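Local structure of histidine acid phosphatase (Hafnia alvei, 4ARU) at residues A[172-176]-A[177-181]; A[277-281]-A[282-286]; A[398-401]-A[402-405]. The protein belongs to branch 2 of the histidine phosphatase superfamily, the group that includes the histidine acid phosphatases. All blocks are in the same frame, centred on the assembly; numbering follows the deposited sequence.

Interaction 1 of 3, residues A[172-176]-A[177-181]; sequences LDFPK and SPYCQ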
loop_
_atom_site.group_PDB
_atom_site.type_symbol
_atom_site.label_atom_id
_atom_site.label_comp_id
_atom_site.label_asym_id
_atom_site.label_seq_id
_atom_site.Cartn_x
_atom_site.Cartn_y
_atom_site.Cartn_z
ATOM N N LEU A 172 -1.042 9.013 23.908
ATOM C CA LEU A 172 0.327 9.409 24.184
ATOM C C LEU A 172 0.547 9.911 25.592
ATOM O O LEU A 172 1.688 9.937 26.049
ATOM C CB LEU A 172 0.738 10.563 23.223
ATOM C CG LEU A 172 0.780 10.170 21.760
ATOM C CD1 LEU A 172 0.958 11.447 20.986
ATOM C CD2 LEU A 172 1.902 9.180 21.463
ATOM N N ASP A 173 -0.501 10.344 26.311
ATOM C CA ASP A 173 -0.296 11.208 27.494
ATOM C C ASP A 173 0.533 12.425 27.157
ATOM O O ASP A 173 1.402 12.871 27.911
ATOM C CB ASP A 173 0.282 10.411 28.671
ATOM C CG ASP A 173 -0.728 9.418 29.230
ATOM O OD1 ASP A 173 -1.700 9.913 29.822
ATOM O OD2 ASP A 173 -0.597 8.166 29.095
ATOM N N PHE A 174 0.206 13.004 25.991
ATOM C CA PHE A 174 0.913 14.169 25.469
ATOM C C PHE A 174 1.082 15.308 26.483
ATOM O O PHE A 174 2.146 15.918 26.563
ATOM C CB PHE A 174 0.261 14.645 24.149
ATOM C CG PHE A 174 0.847 15.942 23.598
ATOM C CD1 PHE A 174 2.087 15.958 22.953
ATOM C CD2 PHE A 174 0.144 17.119 23.685
ATOM C CE1 PHE A 174 2.591 17.143 22.451
ATOM C CE2 PHE A 174 0.656 18.301 23.178
ATOM C CZ PHE A 174 1.872 18.302 22.553
ATOM N N PRO A 175 0.030 15.641 27.237
ATOM C CA PRO A 175 0.172 16.794 28.128
ATOM C C PRO A 175 1.274 16.621 29.195
ATOM O O PRO A 175 1.785 17.628 29.725
ATOM C CB PRO A 175 -1.217 16.903 28.779
ATOM C CG PRO A 175 -2.150 16.288 27.789
ATOM C CD PRO A 175 -1.380 15.170 27.174
ATOM N N LYS A 176 1.612 15.366 29.490
ATOM C CA LYS A 176 2.675 15.063 30.447
ATOM C C LYS A 176 4.024 14.801 29.793
ATOM O O LYS A 176 4.957 14.386 30.491
ATOM C CB LYS A 176 2.305 13.838 31.273
ATOM C CG LYS A 176 1.053 14.013 32.119
ATOM C CD LYS A 176 0.534 12.625 32.441
ATOM C CE LYS A 176 -0.571 12.583 33.485
ATOM N NZ LYS A 176 -1.137 11.195 33.456
ATOM N N SER A 177 4.138 15.105 28.509
ATOM C CA SER A 177 5.298 14.717 27.715
ATOM C C SER A 177 6.398 15.775 27.824
ATOM O O SER A 177 6.137 16.936 28.161
ATOM C CB SER A 177 4.903 14.544 26.272
ATOM O OG SER A 177 4.658 15.808 25.668
ATOM N N PRO A 178 7.643 15.373 27.520
ATOM C CA PRO A 178 8.710 16.374 27.487
ATOM C C PRO A 178 8.437 17.493 26.500
ATOM O O PRO A 178 8.792 18.650 26.739
ATOM C CB PRO A 178 9.937 15.557 27.044
ATOM C CG PRO A 178 9.650 14.192 27.547
ATOM C CD PRO A 178 8.157 14.012 27.323
ATOM N N TYR A 179 7.769 17.164 25.402
ATOM C CA TYR A 179 7.375 18.190 24.456
ATOM C C TYR A 179 6.644 19.332 25.127
ATOM O O TYR A 179 6.953 20.495 24.895
ATOM C CB TYR A 179 6.482 17.599 23.353
ATOM C CG TYR A 179 6.231 18.539 22.201
ATOM C CD1 TYR A 179 5.250 19.542 22.267
ATOM C CD2 TYR A 179 6.987 18.423 21.040
ATOM C CE1 TYR A 179 5.044 20.384 21.184
ATOM C CE2 TYR A 179 6.797 19.254 19.974
ATOM C CZ TYR A 179 5.848 20.223 20.055
ATOM O OH TYR A 179 5.690 21.015 18.953
ATOM N N CYS A 180 5.704 19.008 26.007
ATOM C CA CYS A 180 4.918 20.026 26.709
ATOM C C CYS A 180 5.693 20.656 27.846
ATOM O O CYS A 180 5.416 21.781 28.215
ATOM C CB CYS A 180 3.619 19.421 27.234
ATOM S SG CYS A 180 2.449 19.093 25.902
ATOM N N GLN A 181 6.671 19.949 28.391
ATOM C CA GLN A 181 7.613 20.570 29.360
ATOM C C GLN A 181 8.571 21.578 28.686
ATOM O O GLN A 181 9.120 22.422 29.386
ATOM C CB GLN A 181 8.436 19.500 30.090
ATOM C CG GLN A 181 7.594 18.435 30.811
ATOM C CD GLN A 181 8.395 17.225 31.361
ATOM O OE1 GLN A 181 9.375 16.730 30.759
ATOM N NE2 GLN A 181 7.942 16.721 32.503
HETATM O O HOH W 1 4.604 18.076 30.527
#

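Interaction 2 of 3, residues A[277-281]-A[282-286]; sequences TIAHA and LGSNI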
loop_
_atom_site.group_PDB
_atom_site.type_symbol
_atom_site.label_atom_id
_atom_site.label_comp_id
_atom_site.label_asym_id
_atom_site.label_seq_id
_atom_site.Cartn_x
_atom_site.Cartn_y
_atom_site.Cartn_z
ATOM N N THR A 277 3.123 -0.371 -16.073
ATOM C CA THR A 277 3.594 -1.743 -15.929
ATOM C C THR A 277 2.439 -2.727 -15.683
ATOM O O THR A 277 2.345 -3.782 -16.320
ATOM C CB THR A 277 4.634 -1.813 -14.817
ATOM O OG1 THR A 277 5.762 -1.046 -15.233
ATOM C CG2 THR A 277 5.146 -3.213 -14.556
ATOM N N ILE A 278 1.555 -2.344 -14.778
ATOM C CA ILE A 278 0.380 -3.170 -14.459
ATOM C C ILE A 278 -0.514 -3.335 -15.680
ATOM O O ILE A 278 -0.901 -4.464 -16.066
ATOM C CB ILE A 278 -0.415 -2.544 -13.286
ATOM C CG1 ILE A 278 0.389 -2.682 -12.005
ATOM C CG2 ILE A 278 -1.782 -3.215 -13.135
ATOM C CD1 ILE A 278 -0.048 -1.817 -10.858
ATOM N N ALA A 279 -0.827 -2.225 -16.343
ATOM C CA ALA A 279 -1.660 -2.272 -17.522
ATOM C C ALA A 279 -1.048 -3.137 -18.621
ATOM O O ALA A 279 -1.714 -3.977 -19.252
ATOM C CB ALA A 279 -1.908 -0.860 -18.049
ATOM N N HIS A 280 0.221 -2.920 -18.914
ATOM C CA HIS A 280 0.920 -3.710 -19.889
ATOM C C HIS A 280 0.860 -5.214 -19.554
ATOM O O HIS A 280 0.589 -6.057 -20.415
ATOM C CB HIS A 280 2.373 -3.249 -19.976
ATOM C CG HIS A 280 3.159 -4.041 -20.950
ATOM N ND1 HIS A 280 3.868 -5.161 -20.593
ATOM C CD2 HIS A 280 3.303 -3.920 -22.286
ATOM C CE1 HIS A 280 4.429 -5.694 -21.660
ATOM N NE2 HIS A 280 4.115 -4.949 -22.704
ATOM N N ALA A 281 1.026 -5.529 -18.274
ATOM C CA ALA A 281 1.040 -6.939 -17.817
ATOM C C ALA A 281 -0.347 -7.554 -17.984
ATOM O O ALA A 281 -0.465 -8.762 -18.178
ATOM C CB ALA A 281 1.473 -7.060 -16.407
ATOM N N LEU A 282 -1.398 -6.725 -17.946
ATOM C CA LEU A 282 -2.777 -7.197 -18.105
ATOM C C LEU A 282 -3.192 -7.323 -19.550
ATOM O O LEU A 282 -4.272 -7.851 -19.839
ATOM C CB LEU A 282 -3.735 -6.276 -17.358
ATOM C CG LEU A 282 -3.614 -6.244 -15.850
ATOM C CD1 LEU A 282 -4.327 -5.039 -15.244
ATOM C CD2 LEU A 282 -4.174 -7.504 -15.229
ATOM N N GLY A 283 -2.361 -6.799 -20.442
ATOM C CA GLY A 283 -2.586 -6.927 -21.883
ATOM C C GLY A 283 -2.826 -5.630 -22.655
ATOM O O GLY A 283 -3.092 -5.697 -23.850
ATOM N N SER A 284 -2.699 -4.464 -22.013
ATOM C CA SER A 284 -2.831 -3.203 -22.724
ATOM C C SER A 284 -1.732 -3.054 -23.731
ATOM O O SER A 284 -0.583 -3.395 -23.447
ATOM C CB SER A 284 -2.798 -2.000 -21.785
ATOM O OG SER A 284 -3.738 -2.117 -20.748
ATOM N N ASN A 285 -2.106 -2.557 -24.918
ATOM C CA ASN A 285 -1.206 -2.464 -26.068
ATOM C C ASN A 285 -0.410 -1.172 -26.008
ATOM O O ASN A 285 -0.649 -0.227 -26.777
ATOM C CB ASN A 285 -1.950 -2.562 -27.408
ATOM C CG ASN A 285 -0.993 -2.618 -28.588
ATOM O OD1 ASN A 285 0.076 -3.237 -28.504
ATOM N ND2 ASN A 285 -1.363 -1.975 -29.696
ATOM N N ILE A 286 0.520 -1.141 -25.066
ATOM C CA ILE A 286 1.298 0.040 -24.785
ATOM C C ILE A 286 2.771 -0.282 -24.617
ATOM O O ILE A 286 3.172 -1.441 -24.438
ATOM C CB ILE A 286 0.780 0.764 -23.524
ATOM C CG1 ILE A 286 0.807 -0.147 -22.297
ATOM C CG2 ILE A 286 -0.634 1.255 -23.753
ATOM C CD1 ILE A 286 0.238 0.528 -21.086
HETATM O O HOH W 2 0.556 -5.928 -23.146
#

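Interaction 3 of 3, residues A[398-401]-A[402-405]; sequences FSRL and VSHS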
loop_
_atom_site.group_PDB
_atom_site.type_symbol
_atom_site.label_atom_id
_atom_site.label_comp_id
_atom_site.label_asym_id
_atom_site.label_seq_id
_atom_site.Cartn_x
_atom_site.Cartn_y
_atom_site.Cartn_z
ATOM N N PHE A 398 -10.332 -0.084 -19.600
ATOM C CA PHE A 398 -9.286 0.052 -18.582
ATOM C C PHE A 398 -8.056 0.696 -19.214
ATOM O O PHE A 398 -7.479 1.642 -18.623
ATOM C CB PHE A 398 -8.938 -1.322 -18.028
ATOM C CG PHE A 398 -7.900 -1.290 -16.934
ATOM C CD1 PHE A 398 -8.273 -1.040 -15.612
ATOM C CD2 PHE A 398 -6.567 -1.546 -17.204
ATOM C CE1 PHE A 398 -7.353 -0.992 -14.609
ATOM C CE2 PHE A 398 -5.632 -1.473 -16.209
ATOM C CZ PHE A 398 -6.018 -1.237 -14.910
ATOM N N SER A 399 -7.648 0.220 -20.381
ATOM C CA SER A 399 -6.484 0.766 -21.092
ATOM C C SER A 399 -6.619 2.238 -21.360
ATOM O O SER A 399 -5.677 2.995 -21.229
ATOM C CB SER A 399 -6.273 0.047 -22.405
ATOM O OG SER A 399 -5.959 -1.318 -22.151
ATOM N N ARG A 400 -7.821 2.655 -21.748
ATOM C CA ARG A 400 -8.030 4.063 -22.127
ATOM C C ARG A 400 -7.976 4.910 -20.856
ATOM O O ARG A 400 -7.361 5.997 -20.832
ATOM C CB ARG A 400 -9.380 4.252 -22.863
ATOM C CG ARG A 400 -9.527 5.648 -23.455
ATOM C CD ARG A 400 -8.652 5.812 -24.677
ATOM N NE ARG A 400 -9.176 5.172 -25.893
ATOM C CZ ARG A 400 -9.929 5.770 -26.826
ATOM N NH1 ARG A 400 -10.305 7.046 -26.697
ATOM N NH2 ARG A 400 -10.327 5.077 -27.900
ATOM N N LEU A 401 -8.545 4.413 -19.766
ATOM C CA LEU A 401 -8.457 5.092 -18.484
ATOM C C LEU A 401 -7.003 5.291 -18.012
ATOM O O LEU A 401 -6.607 6.387 -17.551
ATOM C CB LEU A 401 -9.278 4.388 -17.421
ATOM C CG LEU A 401 -10.781 4.392 -17.619
ATOM C CD1 LEU A 401 -11.384 3.525 -16.533
ATOM C CD2 LEU A 401 -11.343 5.803 -17.498
ATOM N N VAL A 402 -6.183 4.258 -18.146
ATOM C CA VAL A 402 -4.778 4.356 -17.840
ATOM C C VAL A 402 -4.121 5.401 -18.710
ATOM O O VAL A 402 -3.372 6.253 -18.206
ATOM C CB VAL A 402 -4.102 2.977 -17.971
ATOM C CG1 VAL A 402 -2.589 3.110 -17.872
ATOM C CG2 VAL A 402 -4.667 2.068 -16.887
ATOM N N SER A 403 -4.367 5.369 -20.015
ATOM C CA SER A 403 -3.753 6.302 -20.944
ATOM C C SER A 403 -4.042 7.765 -20.625
ATOM O O SER A 403 -3.193 8.621 -20.866
ATOM C CB SER A 403 -4.147 5.961 -22.366
ATOM O OG SER A 403 -5.480 6.387 -22.704
ATOM N N HIS A 404 -5.213 8.031 -20.052
ATOM C CA HIS A 404 -5.599 9.394 -19.670
ATOM C C HIS A 404 -5.125 9.759 -18.270
ATOM O O HIS A 404 -5.045 10.933 -17.939
ATOM C CB HIS A 404 -7.118 9.575 -19.783
ATOM C CG HIS A 404 -7.602 9.713 -21.194
ATOM N ND1 HIS A 404 -7.026 10.578 -22.101
ATOM C CD2 HIS A 404 -8.651 9.139 -21.841
ATOM C CE1 HIS A 404 -7.660 10.492 -23.259
ATOM N NE2 HIS A 404 -8.650 9.623 -23.126
ATOM N N SER A 405 -4.778 8.790 -17.422
ATOM C CA SER A 405 -4.356 9.107 -16.054
ATOM C C SER A 405 -2.834 9.256 -15.876
ATOM O O SER A 405 -2.405 10.020 -15.037
ATOM C CB SER A 405 -4.865 8.095 -15.034
ATOM O OG SER A 405 -4.200 6.885 -15.142
#

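Interaction 1 of 3, residues A[172-176]-A[177-181]
F174 meets S177, Y179 and C180 in a local contact round the turn between helix 162-172 and helix 178-182. It combines an N-cap with a cysteine sulfur-aromatic contact. D173, with positive phi, is the C-prime residue of the Schellman motif that ends helix 162-172. A 3-10 segment at 174-175 follows, and S177 takes the N-cap position of the next helix. Two donors from S177 grip the carbonyl of F174. S177 OG donates a hydrogen bond to F174 O at 2.7 Å, in the carbonyl plane and on a lone pair. S177 N reaches the same F174 O at 2.9 Å from above that plane. The hydroxyl also accepts from C180 N in a weak capping bond of 3.4 Å to S177 OG. Its chi1 of 73° sets OG between the backbone N and the carbonyl carbon, where it can serve both partners. A water donates to P175 O and to S177 O, and so bridges the two sides of the turn. The F174 ring lies beside Y179 at an oblique 41°, with F174 CE1 3.6 Å from Y179 CD1. F191 meets F174 edge-to-face. C180 is disulfide-bonded to C189, which also touches F174. C180 SG sits over one face of the F174 ring, 3.6 Å from its centroid and displaced toward the rim, with F174 CE2 its nearest ring atom.

Interaction 2 of 3, residues A[277-281]-A[282-286]
A279 O receives the backbone N-H of S284 at the end of helix 264-282. This bond, S284 N to A279 O, is 3.0 Å long and fairly straight at 161°, with the donor above the carbonyl plane. Weak bonds from L282 N and G283 N converge on the same oxygen. L282 N also keeps an ordinary helical bond to I278 O. G283 N binds H280 O at 3.0 Å. S284 OG is turned to S399 OG on helix 395-405, to which it probably hydrogen-bonds.

The S284 N to A279 O bond spans a 6→1 pair. With G283 as the C-prime residue at positive phi, it marks a Schellman motif. The motif ends the helix and turns the chain into the loop that leads toward strand 300-305. N285 then centres an inverse gamma turn. A water ties the helix end to the loop. It donates to H280 O at 2.7 Å and to S284 O at 2.8 Å, and it lies over one face of the H280 ring, near its rim.

Apolar contacts flank these bonds. I278 and L282 lie side by side and point the same way, with I278 CG2 3.8 Å from L282 CD1. Both side chains touch V14 and F338 of the central sheet. I286 folds back on the helix and brings its CD1 to 4.0 Å from A279 CB. With chi1 at 58°, I286 turns CG1 back toward the helix end, where it also approaches H280 CB. The H280 ring meets the loop at its edge, where H280 CD2 is 3.3 Å from I286 O.

Interaction 3 of 3, residues A[398-401]-A[402-405]
F398 and V402 open a local contact one turn apart along helix 395-405, an alpha-helix in which V402 N donates to F398 O, one turn back. V402 CG2 lies over one face of the F398 ring in a CH-pi contact, 4.2 Å from the centroid. With chi1 at -178°, CG of F398 lies opposite the backbone N, and the ring is carried to where V402 CG2 can cover it. The F398 side chain also touches L282 and L317. S399 O accepts from S403 N at 3.0 Å. The S399 hydroxyl, the probable partner of S284, is also hydrogen-bonded to L395 O. R400 O accepts two hydrogen bonds. H404 N donates at 3.1 Å, and S403 OG donates to R400 O at 2.7 Å with a C=O...donor angle of 117°. The side chains of R400 and H404 run alongside each other, with R400 CG 3.9 Å from H404 CD2. The guanidinium and imidazole planes are 65° apart. L401 touches I381 and C384, two residues of the potassium site. L401 O receives weak bonds from H404 N and S405 N. S405 also turns back on V402: its OG and N approach V402 O from the same face of the carbonyl plane, with S405 OG 3.2 Å from V402 O.

Overall arrangement
Followed from the N terminus, the three contacts come in series, and none nests in or crosses another. Interaction 1 closes the turn between helices 162-172 and 178-182, far out from the centre of the chain, its own centre about 32 Å away. Interaction 2 closes the end of helix 264-282, before the loop that runs to strand 300-305. Interaction 3 closes no loop and lies within helix 395-405. Interactions 2 and 3 are on the side of the chain's centre opposite interaction 1, their centres about 51 and 49 Å from that of interaction 1. They touch each other through a probable serine-serine hydrogen bond and apolar packing. Helix 395-405 is thus joined to helix 264-282, which rests on the central sheet.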